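Local coordinates for gluconokinase (Sinorhizobium meliloti, PDB 3T61), which probably phosphorylates D-gluconate with ATP, giving 6-phospho-D-gluconate and ADP, at residues 112-118 with 156-162. Numbering follows the deposited sequence.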
ATOM      1  N   LEU A 112      -3.473   7.223 -25.664  1.00 41.42           N
ATOM      2  CA  LEU A 112      -2.710   6.673 -24.541  1.00 39.52           C
ATOM      3  C   LEU A 112      -1.581   5.705 -24.935  1.00 38.38           C
ATOM      4  O   LEU A 112      -1.804   4.737 -25.665  1.00 38.58           O
ATOM      5  CB  LEU A 112      -3.661   5.969 -23.563  1.00 37.72           C
ATOM      6  CG  LEU A 112      -3.040   5.417 -22.274  1.00 37.75           C
ATOM      7  CD1 LEU A 112      -2.485   6.573 -21.456  1.00 34.76           C
ATOM      8  CD2 LEU A 112      -4.082   4.619 -21.475  1.00 32.75           C
ATOM      9  N   ALA A 113      -0.378   5.972 -24.429  1.00 36.73           N
ATOM     10  CA  ALA A 113       0.793   5.133 -24.690  1.00 36.47           C
ATOM     11  C   ALA A 113       1.210   4.334 -23.453  1.00 34.87           C
ATOM     12  O   ALA A 113       1.160   4.831 -22.323  1.00 33.61           O
ATOM     13  CB  ALA A 113       1.964   5.991 -25.161  1.00 36.49           C
ATOM     14  N   PHE A 114       1.629   3.095 -23.683  1.00 33.89           N
ATOM     15  CA  PHE A 114       2.073   2.206 -22.618  1.00 32.96           C
ATOM     16  C   PHE A 114       3.540   1.817 -22.816  1.00 32.72           C
ATOM     17  O   PHE A 114       3.950   1.490 -23.929  1.00 32.00           O
ATOM     18  CB  PHE A 114       1.245   0.921 -22.625  1.00 33.19           C
ATOM     19  CG  PHE A 114      -0.109   1.045 -21.980  1.00 33.65           C
ATOM     20  CD1 PHE A 114      -0.266   0.829 -20.613  1.00 31.87           C
ATOM     21  CD2 PHE A 114      -1.235   1.330 -22.748  1.00 31.97           C
ATOM     22  CE1 PHE A 114      -1.530   0.877 -20.017  1.00 33.72           C
ATOM     23  CE2 PHE A 114      -2.506   1.383 -22.163  1.00 33.44           C
ATOM     24  CZ  PHE A 114      -2.653   1.155 -20.792  1.00 32.02           C
ATOM     25  N   VAL A 115       4.315   1.860 -21.735  1.00 30.55           N
ATOM     26  CA  VAL A 115       5.720   1.445 -21.733  1.00 30.47           C
ATOM     27  C   VAL A 115       5.713   0.174 -20.847  1.00 29.89           C
ATOM     28  O   VAL A 115       5.466   0.242 -19.640  1.00 29.38           O
ATOM     29  CB  VAL A 115       6.635   2.555 -21.137  1.00 30.13           C
ATOM     30  CG1 VAL A 115       8.042   2.027 -20.905  1.00 28.73           C
ATOM     31  CG2 VAL A 115       6.698   3.749 -22.096  1.00 28.37           C
ATOM     32  N   PHE A 116       5.929  -0.982 -21.478  1.00 28.97           N
ATOM     33  CA  PHE A 116       5.927  -2.282 -20.802  1.00 27.64           C
ATOM     34  C   PHE A 116       7.326  -2.737 -20.366  1.00 28.76           C
ATOM     35  O   PHE A 116       8.143  -3.143 -21.191  1.00 27.48           O
ATOM     36  CB  PHE A 116       5.288  -3.330 -21.729  1.00 27.14           C
ATOM     37  CG  PHE A 116       5.354  -4.754 -21.212  1.00 25.37           C
ATOM     38  CD1 PHE A 116       5.091  -5.040 -19.871  1.00 25.33           C
ATOM     39  CD2 PHE A 116       5.653  -5.811 -22.081  1.00 24.15           C
ATOM     40  CE1 PHE A 116       5.116  -6.356 -19.398  1.00 26.27           C
ATOM     41  CE2 PHE A 116       5.681  -7.138 -21.621  1.00 24.29           C
ATOM     42  CZ  PHE A 116       5.414  -7.414 -20.275  1.00 24.88           C
ATOM     43  N   LEU A 117       7.594  -2.651 -19.065  1.00 28.00           N
ATOM     44  CA  LEU A 117       8.876  -3.075 -18.509  1.00 26.40           C
ATOM     45  C   LEU A 117       8.731  -4.561 -18.220  1.00 25.62           C
ATOM     46  O   LEU A 117       7.816  -4.957 -17.513  1.00 24.37           O
ATOM     47  CB  LEU A 117       9.170  -2.326 -17.212  1.00 23.64           C
ATOM     48  CG  LEU A 117       9.232  -0.804 -17.308  1.00 26.57           C
ATOM     49  CD1 LEU A 117       9.449  -0.234 -15.917  1.00 22.68           C
ATOM     50  CD2 LEU A 117      10.345  -0.365 -18.290  1.00 24.65           C
ATOM     51  N   HIS A 118       9.641  -5.375 -18.747  1.00 25.07           N
ATOM     52  CA  HIS A 118       9.540  -6.813 -18.557  1.00 27.91           C
ATOM     53  C   HIS A 118      10.877  -7.562 -18.417  1.00 29.55           C
ATOM     54  O   HIS A 118      11.934  -7.130 -18.903  1.00 26.44           O
ATOM     55  CB  HIS A 118       8.758  -7.406 -19.727  1.00 26.76           C
ATOM     56  CG  HIS A 118       9.481  -7.303 -21.032  1.00 27.07           C
ATOM     57  ND1 HIS A 118      10.207  -8.348 -21.562  1.00 27.54           N
ATOM     58  CD2 HIS A 118       9.667  -6.253 -21.870  1.00 26.89           C
ATOM     59  CE1 HIS A 118      10.807  -7.948 -22.670  1.00 29.73           C
ATOM     60  NE2 HIS A 118      10.499  -6.680 -22.879  1.00 29.37           N
ATOM     61  N   ARG A 156      -0.029   1.415 -29.619  1.00 37.35           N
ATOM     62  CA  ARG A 156       0.844   2.370 -28.944  1.00 37.58           C
ATOM     63  C   ARG A 156       1.514   1.816 -27.681  1.00 38.19           C
ATOM     64  O   ARG A 156       1.463   2.431 -26.610  1.00 36.90           O
ATOM     65  CB  ARG A 156       0.043   3.638 -28.608  1.00 39.10           C
ATOM     66  CG  ARG A 156      -0.554   4.347 -29.836  1.00 39.49           C
ATOM     67  CD  ARG A 156      -1.387   5.563 -29.435  1.00 41.64           C
ATOM     68  NE  ARG A 156      -2.502   5.189 -28.564  1.00 43.17           N
ATOM     69  CZ  ARG A 156      -3.621   4.600 -28.979  1.00 42.73           C
ATOM     70  NH1 ARG A 156      -3.789   4.319 -30.263  1.00 44.59           N
ATOM     71  NH2 ARG A 156      -4.565   4.273 -28.107  1.00 40.71           N
ATOM     72  N   THR A 157       2.159   0.661 -27.832  1.00 37.04           N
ATOM     73  CA  THR A 157       2.847  -0.009 -26.736  1.00 35.15           C
ATOM     74  C   THR A 157       4.333  -0.217 -27.043  1.00 34.86           C
ATOM     75  O   THR A 157       4.692  -0.786 -28.073  1.00 34.89           O
ATOM     76  CB  THR A 157       2.212  -1.387 -26.453  1.00 34.86           C
ATOM     77  OG1 THR A 157       0.810  -1.224 -26.209  1.00 32.81           O
ATOM     78  CG2 THR A 157       2.857  -2.042 -25.238  1.00 33.33           C
ATOM     79  N   VAL A 158       5.184   0.249 -26.136  1.00 33.35           N
ATOM     80  CA  VAL A 158       6.626   0.111 -26.262  1.00 31.99           C
ATOM     81  C   VAL A 158       7.093  -0.845 -25.158  1.00 32.95           C
ATOM     82  O   VAL A 158       6.835  -0.613 -23.968  1.00 31.42           O
ATOM     83  CB  VAL A 158       7.329   1.473 -26.087  1.00 31.43           C
ATOM     84  CG1 VAL A 158       8.834   1.328 -26.255  1.00 30.35           C
ATOM     85  CG2 VAL A 158       6.780   2.462 -27.090  1.00 32.89           C
ATOM     86  N   ALA A 159       7.754  -1.930 -25.554  1.00 31.46           N
ATOM     87  CA  ALA A 159       8.246  -2.918 -24.599  1.00 31.97           C
ATOM     88  C   ALA A 159       9.740  -2.745 -24.405  1.00 31.98           C
ATOM     89  O   ALA A 159      10.477  -2.534 -25.374  1.00 33.78           O
ATOM     90  CB  ALA A 159       7.939  -4.339 -25.091  1.00 28.23           C
ATOM     91  N   VAL A 160      10.186  -2.818 -23.154  1.00 29.58           N
ATOM     92  CA  VAL A 160      11.608  -2.669 -22.850  1.00 28.86           C
ATOM     93  C   VAL A 160      12.023  -3.707 -21.815  1.00 28.19           C
ATOM     94  O   VAL A 160      11.385  -3.827 -20.768  1.00 25.32           O
ATOM     95  CB  VAL A 160      11.924  -1.269 -22.296  1.00 28.63           C
ATOM     96  CG1 VAL A 160      13.438  -1.106 -22.133  1.00 29.43           C
ATOM     97  CG2 VAL A 160      11.368  -0.204 -23.224  1.00 26.89           C
ATOM     98  N   ASP A 161      13.081  -4.462 -22.119  1.00 25.52           N
ATOM     99  CA  ASP A 161      13.572  -5.491 -21.204  1.00 25.34           C
ATOM    100  C   ASP A 161      14.357  -4.786 -20.104  1.00 24.47           C
ATOM    101  O   ASP A 161      15.040  -3.807 -20.361  1.00 23.86           O
ATOM    102  CB  ASP A 161      14.473  -6.484 -21.948  1.00 24.99           C
ATOM    103  CG  ASP A 161      14.632  -7.792 -21.204  1.00 22.13           C
ATOM    104  OD1 ASP A 161      15.314  -7.811 -20.163  1.00 22.84           O
ATOM    105  OD2 ASP A 161      14.057  -8.803 -21.653  1.00 22.76           O
ATOM    106  N   VAL A 162      14.261  -5.280 -18.876  1.00 25.99           N
ATOM    107  CA  VAL A 162      14.941  -4.629 -17.758  1.00 27.07           C
ATOM    108  C   VAL A 162      16.354  -5.122 -17.431  1.00 27.93           C
ATOM    109  O   VAL A 162      17.022  -4.558 -16.560  1.00 25.72           O
ATOM    110  CB  VAL A 162      14.079  -4.719 -16.475  1.00 25.89           C
ATOM    111  CG1 VAL A 162      12.722  -4.102 -16.726  1.00 25.45           C
ATOM    112  CG2 VAL A 162      13.948  -6.160 -16.044  1.00 24.09           C
TER
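Strands 113-118 and 157-161 pair in parallel along one margin of the central sheet, F114 lying beside T157 and H118 beside D161, with 157-161 the outermost strand within the chain. The backbones of F114, F116 and H118 turn both N-H and C=O across the gap, and each grips the residues before and after its neighbour, as a parallel pair requires: F114 N meets R156 O at 3.0 Å and F114 O takes V158 N at 2.8 Å. A113, V115 and L117 instead bond on their other side to strand 21-24 and, for A113, also to S20 just before it. That strand leads into a probable P-loop, and the sheet order 2-3-1-4-5, with helices on both faces, is that of a P-loop kinase, consistent with membership of the gluconokinase family. V115, L117 and V160 pack under helix 166-187, whereas F114, F116 and H118 occupy the other face.

Side chains complete both ends. R156, bent at chi3, brings NE to L112 O at 3.0 Å, approaching from above the carbonyl plane, 54° out of it. A leucine here would probably leave L112 O without this side-chain donor, the backbone bond from F114 N to R156 O remaining. At the far end, H118 folds over its neighbour: with CG between the backbone N and carbonyl carbon (chi1 67°), the imidazole covers D161 CA, which sits 4.0 Å from the ring centroid in a CH-pi contact. The planes of ring and carboxylate are turned 73° against each other, H118 CE1 reaching D161 OD2 at 3.5 Å, while D161 OD1 accepts the amide of A163. On the opposite face, V162 CG1 packs against L117 CB at 4.0 Å.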